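Endoglucanase CEL5A (Eubacterium cellulosolvens, PDB 4AFM) probably binds xyloglucan and related beta-glucans through this non-catalytic family 65 carbohydrate-binding module, which would hold the cellulase on plant cell walls. Local coordinates at residues I5-G10 with I123-T128; W24-E29 with G108-P113; S52-V57 with D116-T121; A73-Y78 with E90-A95. All blocks are in the same frame, centred on the assembly; numbering follows the deposited sequence. Where two conformers were deposited one is given.

Contact 1. Residues I5-G10 with I123-T128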
loop_
_atom_site.group_PDB
_atom_site.type_symbol
_atom_site.label_atom_id
_atom_site.label_comp_id
_atom_site.label_asym_id
_atom_site.label_seq_id
_atom_site.Cartn_x
_atom_site.Cartn_y
_atom_site.Cartn_z
ATOM N N ILE A 5 5.265 6.524 10.486
ATOM C CA ILE A 5 4.161 6.288 9.519
ATOM C C ILE A 5 3.934 4.784 9.550
ATOM O O ILE A 5 4.880 4.016 9.252
ATOM C CB ILE A 5 4.578 6.795 8.190
ATOM C CG1 ILE A 5 4.887 8.339 8.249
ATOM C CG2 ILE A 5 3.528 6.449 7.195
ATOM C CD1 ILE A 5 5.605 8.841 7.019
ATOM N N VAL A 6 2.741 4.369 9.809
ATOM C CA VAL A 6 2.406 2.945 9.765
ATOM C C VAL A 6 2.032 2.584 8.335
ATOM O O VAL A 6 1.039 3.168 7.798
ATOM C CB VAL A 6 1.328 2.586 10.762
ATOM C CG1 VAL A 6 0.944 1.091 10.664
ATOM C CG2 VAL A 6 1.723 2.961 12.180
ATOM N N LEU A 7 2.794 1.741 7.688
ATOM C CA LEU A 7 2.498 1.240 6.345
ATOM C C LEU A 7 1.621 0.051 6.396
ATOM O O LEU A 7 0.944 -0.257 5.386
ATOM C CB LEU A 7 3.829 0.920 5.615
ATOM C CG LEU A 7 4.778 2.070 5.490
ATOM C CD1 LEU A 7 6.030 1.678 4.684
ATOM C CD2 LEU A 7 4.164 3.283 4.943
ATOM N N PHE A 8 1.609 -0.687 7.482
ATOM C CA PHE A 8 0.775 -1.874 7.673
ATOM C C PHE A 8 0.763 -2.220 9.129
ATOM O O PHE A 8 1.852 -2.224 9.775
ATOM C CB PHE A 8 1.376 -3.096 6.907
ATOM C CG PHE A 8 0.616 -4.359 7.174
ATOM C CD1 PHE A 8 -0.642 -4.591 6.573
ATOM C CD2 PHE A 8 1.098 -5.306 8.079
ATOM C CE1 PHE A 8 -1.333 -5.736 6.893
ATOM C CE2 PHE A 8 0.385 -6.464 8.396
ATOM C CZ PHE A 8 -0.849 -6.684 7.745
ATOM N N SER A 9 -0.373 -2.622 9.708
ATOM C CA SER A 9 -0.303 -3.374 10.959
ATOM C C SER A 9 -1.472 -4.364 10.938
ATOM O O SER A 9 -2.595 -4.023 10.525
ATOM C CB SER A 9 -0.215 -2.463 12.161
ATOM O OG SER A 9 -1.462 -1.984 12.390
ATOM N N GLY A 10 -1.218 -5.561 11.394
ATOM C CA GLY A 10 -2.203 -6.656 11.359
ATOM C C GLY A 10 -1.449 -7.940 11.482
ATOM O O GLY A 10 -0.562 -8.068 12.326
ATOM N N ILE A 123 4.657 -2.736 9.775
ATOM C CA ILE A 123 5.689 -2.099 8.946
ATOM C C ILE A 123 5.570 -0.625 9.180
ATOM O O ILE A 123 4.462 -0.054 9.031
ATOM C CB ILE A 123 5.517 -2.412 7.454
ATOM C CG1 ILE A 123 5.488 -3.923 7.187
ATOM C CG2 ILE A 123 6.581 -1.729 6.642
ATOM C CD1 ILE A 123 5.200 -4.315 5.740
ATOM N N VAL A 124 6.665 -0.004 9.569
ATOM C CA VAL A 124 6.654 1.479 9.792
ATOM C C VAL A 124 7.789 2.107 9.086
ATOM O O VAL A 124 8.911 1.539 8.900
ATOM C CB VAL A 124 6.785 1.799 11.270
ATOM C CG1 VAL A 124 5.657 1.232 12.045
ATOM C CG2 VAL A 124 8.061 1.379 11.773
ATOM N N ALA A 125 7.548 3.269 8.522
ATOM C CA ALA A 125 8.609 4.174 8.020
ATOM C C ALA A 125 8.797 5.243 9.047
ATOM O O ALA A 125 7.844 5.896 9.495
ATOM C CB ALA A 125 8.228 4.792 6.690
ATOM N N SER A 126 10.020 5.509 9.447
ATOM C CA SER A 126 10.366 6.524 10.453
ATOM C C SER A 126 11.315 7.505 9.771
ATOM O O SER A 126 12.303 7.053 9.192
ATOM C CB SER A 126 11.138 5.852 11.642
ATOM O OG SER A 126 10.156 5.121 12.361
ATOM N N TYR A 127 11.186 8.760 9.959
ATOM C CA TYR A 127 12.185 9.705 9.505
ATOM C C TYR A 127 13.193 10.018 10.562
ATOM O O TYR A 127 12.810 10.104 11.723
ATOM C CB TYR A 127 11.474 11.014 9.119
ATOM C CG TYR A 127 10.426 10.869 8.037
ATOM C CD1 TYR A 127 10.714 10.139 6.874
ATOM C CD2 TYR A 127 9.214 11.471 8.147
ATOM C CE1 TYR A 127 9.766 10.061 5.884
ATOM C CE2 TYR A 127 8.249 11.439 7.101
ATOM C CZ TYR A 127 8.572 10.685 5.959
ATOM O OH TYR A 127 7.607 10.633 4.958
ATOM N N THR A 128 14.435 10.032 10.195
ATOM C CA THR A 128 15.592 10.191 11.077
ATOM C C THR A 128 16.292 11.524 10.736
ATOM O O THR A 128 17.181 11.920 11.470
ATOM C CB THR A 128 16.547 8.959 10.920
ATOM O OG1 THR A 128 16.902 8.821 9.529
ATOM C CG2 THR A 128 15.840 7.658 11.313
#

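Contact 2. Residues W24-E29 with G108-P113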
loop_
_atom_site.group_PDB
_atom_site.type_symbol
_atom_site.label_atom_id
_atom_site.label_comp_id
_atom_site.label_asym_id
_atom_site.label_seq_id
_atom_site.Cartn_x
_atom_site.Cartn_y
_atom_site.Cartn_z
ATOM N N TRP A 24 8.109 -15.301 -6.353
ATOM C CA TRP A 24 8.622 -15.080 -4.980
ATOM C C TRP A 24 7.617 -14.178 -4.311
ATOM O O TRP A 24 7.574 -12.980 -4.569
ATOM C CB TRP A 24 10.016 -14.423 -5.133
ATOM C CG TRP A 24 10.709 -14.256 -3.803
ATOM C CD1 TRP A 24 10.271 -14.695 -2.507
ATOM C CD2 TRP A 24 11.985 -13.673 -3.609
ATOM N NE1 TRP A 24 11.239 -14.339 -1.613
ATOM C CE2 TRP A 24 12.285 -13.749 -2.226
ATOM C CE3 TRP A 24 12.917 -13.049 -4.455
ATOM C CZ2 TRP A 24 13.443 -13.211 -1.713
ATOM C CZ3 TRP A 24 14.086 -12.554 -3.913
ATOM C CH2 TRP A 24 14.336 -12.665 -2.572
ATOM N N PRO A 25 6.753 -14.694 -3.430
ATOM C CA PRO A 25 5.708 -13.914 -2.870
ATOM C C PRO A 25 6.188 -12.884 -1.899
ATOM O O PRO A 25 7.307 -12.973 -1.344
ATOM C CB PRO A 25 4.784 -14.934 -2.194
ATOM C CG PRO A 25 5.685 -16.050 -1.946
ATOM C CD PRO A 25 6.688 -16.101 -3.029
ATOM N N SER A 26 5.351 -11.905 -1.602
ATOM C CA SER A 26 5.675 -10.757 -0.764
ATOM C C SER A 26 4.788 -10.566 0.418
ATOM O O SER A 26 3.584 -10.960 0.346
ATOM C CB SER A 26 5.610 -9.458 -1.557
ATOM O OG SER A 26 6.371 -9.580 -2.788
ATOM N N ALA A 27 5.237 -9.921 1.458
ATOM C CA ALA A 27 4.400 -9.441 2.528
ATOM C C ALA A 27 3.849 -8.082 2.250
ATOM O O ALA A 27 2.818 -7.694 2.823
ATOM C CB ALA A 27 5.199 -9.449 3.847
ATOM N N TYR A 28 4.551 -7.231 1.472
ATOM C CA TYR A 28 4.160 -5.844 1.264
ATOM C C TYR A 28 4.825 -5.364 -0.010
ATOM O O TYR A 28 6.040 -5.698 -0.199
ATOM C CB TYR A 28 4.735 -5.012 2.464
ATOM C CG TYR A 28 4.463 -3.531 2.353
ATOM C CD1 TYR A 28 3.283 -2.970 2.815
ATOM C CD2 TYR A 28 5.425 -2.667 1.801
ATOM C CE1 TYR A 28 2.999 -1.589 2.698
ATOM C CE2 TYR A 28 5.190 -1.323 1.659
ATOM C CZ TYR A 28 4.002 -0.798 2.100
ATOM O OH TYR A 28 3.726 0.581 2.027
ATOM N N GLU A 29 4.180 -4.675 -0.858
ATOM C CA GLU A 29 4.777 -4.136 -2.087
ATOM C C GLU A 29 4.297 -2.795 -2.393
ATOM O O GLU A 29 3.025 -2.558 -2.251
ATOM C CB GLU A 29 4.367 -5.097 -3.316
ATOM C CG GLU A 29 4.962 -6.468 -3.164
ATOM C CD GLU A 29 4.470 -7.264 -4.257
ATOM O OE1 GLU A 29 3.227 -7.660 -4.344
ATOM O OE2 GLU A 29 5.314 -7.804 -4.967
ATOM N N GLY A 108 9.628 -4.040 -2.203
ATOM C CA GLY A 108 8.965 -5.249 -1.738
ATOM C C GLY A 108 9.592 -5.753 -0.462
ATOM O O GLY A 108 10.850 -5.714 -0.289
ATOM N N VAL A 109 8.813 -6.312 0.436
ATOM C CA VAL A 109 9.292 -7.017 1.640
ATOM C C VAL A 109 8.989 -8.460 1.376
ATOM O O VAL A 109 7.796 -8.814 1.139
ATOM C CB VAL A 109 8.543 -6.504 2.873
ATOM C CG1 VAL A 109 8.931 -7.345 4.085
ATOM C CG2 VAL A 109 8.793 -5.028 3.132
ATOM N N LYS A 110 9.976 -9.340 1.463
ATOM C CA LYS A 110 9.784 -10.745 1.052
ATOM C C LYS A 110 10.445 -11.665 2.073
ATOM O O LYS A 110 11.428 -11.311 2.733
ATOM C CB LYS A 110 10.457 -11.053 -0.280
ATOM C CG LYS A 110 9.833 -10.226 -1.462
ATOM C CD LYS A 110 10.449 -10.762 -2.777
ATOM C CE LYS A 110 9.975 -10.030 -4.047
ATOM N NZ LYS A 110 8.559 -10.384 -4.308
ATOM N N PRO A 111 9.933 -12.889 2.204
ATOM C CA PRO A 111 10.590 -13.914 3.038
ATOM C C PRO A 111 11.588 -14.692 2.260
ATOM O O PRO A 111 11.486 -14.916 1.057
ATOM C CB PRO A 111 9.352 -14.843 3.388
ATOM C CG PRO A 111 8.555 -14.818 2.086
ATOM C CD PRO A 111 8.664 -13.390 1.580
ATOM N N LEU A 112 12.531 -15.256 3.032
ATOM C CA LEU A 112 13.332 -16.388 2.542
ATOM C C LEU A 112 12.563 -17.671 2.849
ATOM O O LEU A 112 11.650 -17.690 3.703
ATOM C CB LEU A 112 14.739 -16.364 3.158
ATOM C CG LEU A 112 15.529 -15.079 2.900
ATOM C CD1 LEU A 112 16.976 -15.197 3.471
ATOM C CD2 LEU A 112 15.503 -14.590 1.511
ATOM N N PRO A 113 12.947 -18.782 2.231
ATOM C CA PRO A 113 12.178 -20.037 2.448
ATOM C C PRO A 113 12.196 -20.451 3.885
ATOM O O PRO A 113 13.101 -20.273 4.659
ATOM C CB PRO A 113 12.969 -21.088 1.599
ATOM C CG PRO A 113 13.511 -20.226 0.445
ATOM C CD PRO A 113 13.953 -18.937 1.162
#

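Contact 3. Residues S52-V57 with D116-T121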
loop_
_atom_site.group_PDB
_atom_site.type_symbol
_atom_site.label_atom_id
_atom_site.label_comp_id
_atom_site.label_asym_id
_atom_site.label_seq_id
_atom_site.Cartn_x
_atom_site.Cartn_y
_atom_site.Cartn_z
ATOM N N SER A 52 8.081 -12.616 12.063
ATOM C CA SER A 52 8.635 -13.894 12.585
ATOM C C SER A 52 8.444 -14.942 11.541
ATOM O O SER A 52 7.634 -14.816 10.612
ATOM C CB SER A 52 8.065 -14.232 13.872
ATOM O OG SER A 52 6.763 -14.552 13.824
ATOM N N GLY A 53 9.130 -16.101 11.683
ATOM C CA GLY A 53 8.836 -17.306 10.974
ATOM C C GLY A 53 9.790 -17.618 9.847
ATOM O O GLY A 53 9.893 -18.761 9.418
ATOM N N ALA A 54 10.453 -16.601 9.307
ATOM C CA ALA A 54 11.410 -16.762 8.193
ATOM C C ALA A 54 12.323 -15.570 8.299
ATOM O O ALA A 54 11.971 -14.529 8.818
ATOM C CB ALA A 54 10.696 -16.769 6.843
ATOM N N ASP A 55 13.469 -15.715 7.636
ATOM C CA ASP A 55 14.300 -14.521 7.433
ATOM C C ASP A 55 13.693 -13.600 6.398
ATOM O O ASP A 55 12.882 -14.042 5.570
ATOM C CB ASP A 55 15.733 -14.934 7.119
ATOM C CG ASP A 55 16.426 -15.523 8.394
ATOM O OD1 ASP A 55 16.403 -14.900 9.431
ATOM O OD2 ASP A 55 16.796 -16.757 8.182
ATOM N N ILE A 56 14.005 -12.336 6.486
ATOM C CA ILE A 56 13.320 -11.283 5.762
ATOM C C ILE A 56 14.295 -10.515 4.936
ATOM O O ILE A 56 15.457 -10.252 5.319
ATOM C CB ILE A 56 12.544 -10.385 6.743
ATOM C CG1 ILE A 56 11.553 -9.464 6.008
ATOM C CG2 ILE A 56 13.489 -9.592 7.642
ATOM C CD1 ILE A 56 10.622 -8.756 6.958
ATOM N N VAL A 57 13.877 -10.055 3.760
ATOM C CA VAL A 57 14.645 -9.095 2.939
ATOM C C VAL A 57 13.746 -7.964 2.484
ATOM O O VAL A 57 12.534 -8.110 2.353
ATOM C CB VAL A 57 15.379 -9.747 1.737
ATOM C CG1 VAL A 57 16.405 -10.751 2.220
ATOM C CG2 VAL A 57 14.377 -10.420 0.814
ATOM N N ASP A 116 7.357 -22.823 8.000
ATOM C CA ASP A 116 6.163 -22.296 8.621
ATOM C C ASP A 116 5.571 -21.080 7.936
ATOM O O ASP A 116 4.410 -20.733 8.247
ATOM C CB ASP A 116 6.382 -21.980 10.115
ATOM C CG ASP A 116 7.379 -20.910 10.368
ATOM O OD1 ASP A 116 8.289 -20.700 9.497
ATOM O OD2 ASP A 116 7.270 -20.220 11.336
ATOM N N GLY A 117 6.341 -20.422 7.095
ATOM C CA GLY A 117 5.936 -19.155 6.480
ATOM C C GLY A 117 6.288 -18.028 7.373
ATOM O O GLY A 117 6.477 -18.153 8.609
HETATM N N MSE A 118 6.325 -16.830 6.785
HETATM C CA MSE A 118 6.620 -15.604 7.518
HETATM C C MSE A 118 5.335 -14.897 7.866
HETATM O O MSE A 118 4.419 -14.810 7.034
HETATM C CB MSE A 118 7.560 -14.720 6.633
HETATM C CG MSE A 118 8.149 -13.574 7.402
HETATM SE SE MSE A 118 9.483 -12.597 6.414
HETATM C CE MSE A 118 8.356 -11.626 5.168
ATOM N N THR A 119 5.237 -14.290 9.013
ATOM C CA THR A 119 4.132 -13.427 9.375
ATOM C C THR A 119 4.693 -12.045 9.715
ATOM O O THR A 119 5.629 -11.934 10.546
ATOM C CB THR A 119 3.299 -13.939 10.575
ATOM O OG1 THR A 119 2.741 -15.194 10.067
ATOM C CG2 THR A 119 2.175 -13.046 10.946
ATOM N N VAL A 120 4.172 -11.014 9.072
ATOM C CA VAL A 120 4.488 -9.647 9.387
ATOM C C VAL A 120 3.332 -9.063 10.162
ATOM O O VAL A 120 2.174 -9.140 9.662
ATOM C CB VAL A 120 4.775 -8.893 8.067
ATOM C CG1 VAL A 120 4.845 -7.374 8.343
ATOM C CG2 VAL A 120 6.079 -9.386 7.420
ATOM N N THR A 121 3.598 -8.409 11.255
ATOM C CA THR A 121 2.550 -7.764 12.047
ATOM C C THR A 121 2.575 -6.254 11.966
ATOM O O THR A 121 1.589 -5.607 12.293
ATOM C CB THR A 121 2.600 -8.241 13.514
ATOM O OG1 THR A 121 3.919 -7.971 14.032
ATOM C CG2 THR A 121 2.310 -9.734 13.629
HETATM O O HOH W 1 4.938 -12.468 13.471
#

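Contact 4. Residues A73-Y78 with E90-A95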
loop_
_atom_site.group_PDB
_atom_site.type_symbol
_atom_site.label_atom_id
_atom_site.label_comp_id
_atom_site.label_asym_id
_atom_site.label_seq_id
_atom_site.Cartn_x
_atom_site.Cartn_y
_atom_site.Cartn_z
ATOM N N ALA A 73 18.015 -4.490 -5.775
ATOM C CA ALA A 73 18.775 -4.074 -4.486
ATOM C C ALA A 73 18.132 -4.980 -3.393
ATOM O O ALA A 73 17.137 -4.428 -2.726
ATOM C CB ALA A 73 18.765 -2.657 -4.268
ATOM N N GLN A 74 18.475 -6.177 -3.228
ATOM C CA GLN A 74 17.990 -7.093 -2.215
ATOM C C GLN A 74 18.846 -6.857 -0.978
ATOM O O GLN A 74 20.125 -7.104 -1.063
ATOM C CB GLN A 74 18.049 -8.437 -2.700
ATOM C CG GLN A 74 17.601 -9.463 -1.782
ATOM C CD GLN A 74 17.467 -10.736 -2.479
ATOM O OE1 GLN A 74 16.994 -10.940 -3.575
ATOM N NE2 GLN A 74 18.025 -11.733 -1.784
ATOM N N ILE A 75 18.268 -6.469 0.117
ATOM C CA ILE A 75 19.040 -6.195 1.298
ATOM C C ILE A 75 18.494 -6.935 2.461
ATOM O O ILE A 75 17.312 -7.074 2.738
ATOM C CB ILE A 75 19.388 -4.866 1.725
ATOM C CG1 ILE A 75 18.089 -4.172 1.785
ATOM C CG2 ILE A 75 20.300 -4.122 0.741
ATOM C CD1 ILE A 75 18.240 -2.823 2.559
ATOM N N SER A 76 19.486 -7.423 3.201
ATOM C CA SER A 76 19.192 -7.984 4.543
ATOM C C SER A 76 19.049 -6.823 5.501
ATOM O O SER A 76 19.484 -5.767 5.270
ATOM C CB SER A 76 20.319 -8.975 4.944
ATOM O OG SER A 76 21.414 -8.200 4.840
ATOM N N PRO A 77 18.452 -7.106 6.695
ATOM C CA PRO A 77 18.326 -6.007 7.680
ATOM C C PRO A 77 19.655 -5.373 8.031
ATOM O O PRO A 77 20.653 -6.091 8.151
ATOM C CB PRO A 77 17.758 -6.798 8.886
ATOM C CG PRO A 77 16.970 -7.960 8.264
ATOM C CD PRO A 77 17.817 -8.344 7.105
ATOM N N TYR A 78 19.648 -4.093 8.221
ATOM C CA TYR A 78 20.815 -3.461 8.828
ATOM C C TYR A 78 21.066 -4.155 10.147
ATOM O O TYR A 78 22.265 -4.487 10.468
ATOM C CB TYR A 78 20.551 -2.000 8.976
ATOM C CG TYR A 78 21.718 -1.196 9.508
ATOM C CD1 TYR A 78 23.013 -1.431 9.145
ATOM C CD2 TYR A 78 21.480 -0.291 10.516
ATOM C CE1 TYR A 78 24.100 -0.643 9.756
ATOM C CE2 TYR A 78 22.494 0.553 11.051
ATOM C CZ TYR A 78 23.734 0.306 10.679
ATOM O OH TYR A 78 24.764 1.114 11.268
ATOM N N GLU A 90 20.433 4.746 4.173
ATOM C CA GLU A 90 21.787 4.768 3.615
ATOM C C GLU A 90 22.155 3.280 3.207
ATOM O O GLU A 90 22.865 3.139 2.165
ATOM C CB GLU A 90 22.679 5.322 4.703
ATOM C CG GLU A 90 22.509 6.806 5.133
ATOM C CD GLU A 90 21.978 7.874 4.104
ATOM O OE1 GLU A 90 22.768 8.275 3.217
ATOM O OE2 GLU A 90 20.803 8.421 4.231
ATOM N N GLN A 91 21.739 2.261 3.905
ATOM C CA GLN A 91 22.006 0.907 3.445
ATOM C C GLN A 91 21.332 0.616 2.114
ATOM O O GLN A 91 21.848 0.027 1.176
ATOM C CB GLN A 91 21.521 0.095 4.595
ATOM C CG GLN A 91 21.399 -1.292 4.277
ATOM C CD GLN A 91 20.465 -2.056 5.223
ATOM O OE1 GLN A 91 19.430 -1.628 5.807
ATOM N NE2 GLN A 91 20.816 -3.308 5.320
ATOM N N ILE A 92 20.063 1.064 1.987
ATOM C CA ILE A 92 19.307 0.854 0.755
ATOM C C ILE A 92 20.020 1.578 -0.371
ATOM O O ILE A 92 20.114 0.999 -1.483
ATOM C CB ILE A 92 17.831 1.378 0.953
ATOM C CG1 ILE A 92 17.097 0.554 2.004
ATOM C CG2 ILE A 92 17.127 1.403 -0.333
ATOM C CD1 ILE A 92 15.804 1.245 2.563
ATOM N N ALA A 93 20.424 2.826 -0.197
ATOM C CA ALA A 93 21.073 3.571 -1.269
ATOM C C ALA A 93 22.375 2.877 -1.720
ATOM O O ALA A 93 22.633 2.887 -2.930
ATOM C CB ALA A 93 21.361 4.990 -0.750
ATOM N N LYS A 94 23.097 2.311 -0.775
ATOM C CA LYS A 94 24.344 1.634 -1.182
ATOM C C LYS A 94 23.993 0.447 -2.080
ATOM O O LYS A 94 24.644 0.214 -3.128
ATOM C CB LYS A 94 25.059 1.159 0.026
ATOM C CG LYS A 94 26.305 0.376 -0.369
ATOM C CD LYS A 94 26.996 -0.104 0.920
ATOM C CE LYS A 94 28.307 -0.833 0.572
ATOM N NZ LYS A 94 29.053 -1.057 1.858
ATOM N N ALA A 95 22.958 -0.306 -1.739
ATOM C CA ALA A 95 22.541 -1.456 -2.572
ATOM C C ALA A 95 21.936 -1.015 -3.865
ATOM O O ALA A 95 22.104 -1.653 -4.916
ATOM C CB ALA A 95 21.597 -2.344 -1.809
#

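Contact 1. Residues I5-G10 with I123-T128
A classic beta bulge breaks the antiparallel pairing of 5-10 with strand 123-127, where Leu7 and Phe8 both face Ile123. Before the bulge the register is regular: Ile5 N donates to Ala125 O at 2.8 Å, Ala125 N returns a bond to Ile5 O, and the same carbonyl oxygen of Ile5 takes a CA-H...O contact from Val124. At the bulge, Ile123 O is shared by two amides, a sound bond from Leu7 N (2.8 Å) and a weak one from Phe8 N (3.3 Å). Pairing resumes with Ile123 N on Phe8 O at 2.9 Å, N-H...O angle 162°. The extra residue turns the Leu7 side chain toward strand 123-127: its CB and CD1 both lie 4.0 Å from Ile123 CG2, the two side chains crossing at about a right angle. Ile5, Phe8, Ile123 and Ala125 share one face of the sheet. Ile5 CG1 stands anti to the carbonyl carbon (chi1 -60°), and CD1 beyond it approaches the phenol end of Tyr127 obliquely, 3.4 Å from OH and 3.7 Å from CZ; that hydroxyl is bonded to the backbone N of Asp40. On the other face Val6 CG2 meets Val124 CG1 more loosely, at 4.3 Å. Val6 and Ser9 also bond through their backbones to the second subunit, where Ile5 packs on Phe8 of that copy and Phe8 on its Ile5. Pairing the N-terminal strands with the last strand of the chain, as here, suits the beta-sandwich fold of carbohydrate-binding modules, with a bulge at the corner the chain turns at Leu7.

Contact 2. Residues W24-E29 with G108-P113
Lys110 NZ and the indole of Trp24 carry this contact. The amine donates to Trp24 O and to Ser26 OG, each at 2.8 Å, and a further bond joins it to Tyr106 OH. Below the amine the aliphatic chain lies over one face of the indole: CD sits 3.5 Å from the centroid of the five-membered ring, 15° off its normal, a CH-pi contact, whereas NZ makes only an off-centre cation-pi approach. A bend at chi4 (-71°) turns NZ to the two oxygens. Trp24 NE1 points in the ring plane to Pro111 O, a short, straight bond of 2.7 Å (166°), which with the lysine on its face fixes the rotation of the ring. An alanine in place of Trp24 would probably leave Pro111 O without its N-H donor and the methylenes of Lys110 without the ring they lie on. Glu29 OE2, bonded to Tyr106 OH, is 4.2 Å from Lys110 NZ, beyond a salt bridge but near enough that it would probably favour the charged amine. The backbone sets these groups in place: Ala27 N donates to Val109 O at 2.8 Å and Val109 N to Tyr28 O at 2.9 Å, while Tyr28 CB packs on Val109 CB. Farther out, Trp24 stacks on Phe16 and meets Trp19 edge-to-face, and Glu29 OE1 accepts from Thr36 N of the second subunit. Within this chain strand 28-30 is an outermost strand of the four-stranded antiparallel sheet, beside strand 106-111, whose other neighbour is strand 56-62; strand 118-127 of the second sheet packs against Ala27 and Pro111.

Contact 3. Residues S52-V57 with D116-T121
Thr119 O accepts two donors: Ser52 N at 3.0 Å and a water that also joins Ser52 OG, 2.8 Å from it. Thr119 N answers with a bond to Ser52 O at 2.9 Å, 166° at the hydrogen, which closes an antiparallel hydrogen-bonded pair; Met118 CA-H adds a contact to the same oxygen of Ser52. Beyond this pair the chain leaves strand 45-52 at Gly53, whose phi of 104° and closeness to Gly117 O, 3.4 Å from its CA, leave no place for a side chain. Here the chain passes between the two sheets of the beta-sandwich, from strand 45-52 to strand 56-62, and Met118, present as selenomethionine, packs against 54-56. Its CB lies 3.8 Å from Ala54 CB; CG, anti to the backbone N (chi1 -168°), leads on, and SE reaches Ile56 CG1 at 3.8 Å, the two side chains crossing at about a right angle. An alanine in place of Ile56 would probably open a gap beside SE and CE, leaving the end of the selenomethionine less firmly held. Ile56 also packs on Val49 and Tyr51 of one sheet and Val109 of the other, while Thr119 OG1 bonds His13.

Contact 4. Residues A73-Y78 with E90-A95
Ile75 and Ala95 meet tightly, Ile75 CG2 lying 3.4 Å from Ala95 CB, closer than usual for two carbons. Ala73 CB extends the patch, 3.8 Å from Ala95 CB and 3.5 Å from Ala95 O. One helical turn back, Ile75 CD1 touches both Gln91 CD and Ile92 CG1, 3.6 Å from each; Ile75 and Ile92 cross at about a right angle. Ile75 holds CG1 between its backbone N and carbonyl carbon (chi1 54°), a crowded position that leaves CG2 on the Ala95 side. Toward the exposed residues Ser76 and Tyr78 the contact becomes polar and slacker. Gln91 NE2 gives Ser76 O a bond of 2.8 Å that is weak, bent to 127° at the hydrogen, and OE1 rests 3.4 Å from Tyr78 CB. The same OE1 accepts from Thr88 N, just before the helix, so both ends of the amide have a partner. The axes of strand 73-75 and helix 90-95 approach to 8.1 Å at 137°. Helix 89-96 follows strand 84-88 and packs on strand 71-75, the outermost strand on that side of the four-stranded sheet within this chain, while Ile92 reaches past it to Leu58 and Phe60 of strand 56-62.

From the N terminus, 5-10 pairs with 123-128 in contact 1, closing a loop that takes in all the other contacts and joins the two ends of the chain in the larger sheet. Next, 24-29 opens contact 2, closed by 108-113 in the four-stranded sheet. Segment 52-57 lies within that loop, but its partner 116-121 comes after it, so contacts 2 and 3 cross; contact 3 links the two sheets. Contact 4, 73-78 with 90-95, is the shortest loop, lies inside the other three, and adds the helix to strand 71-75 of the four-stranded sheet. Contacts 1 and 2 also meet the second subunit.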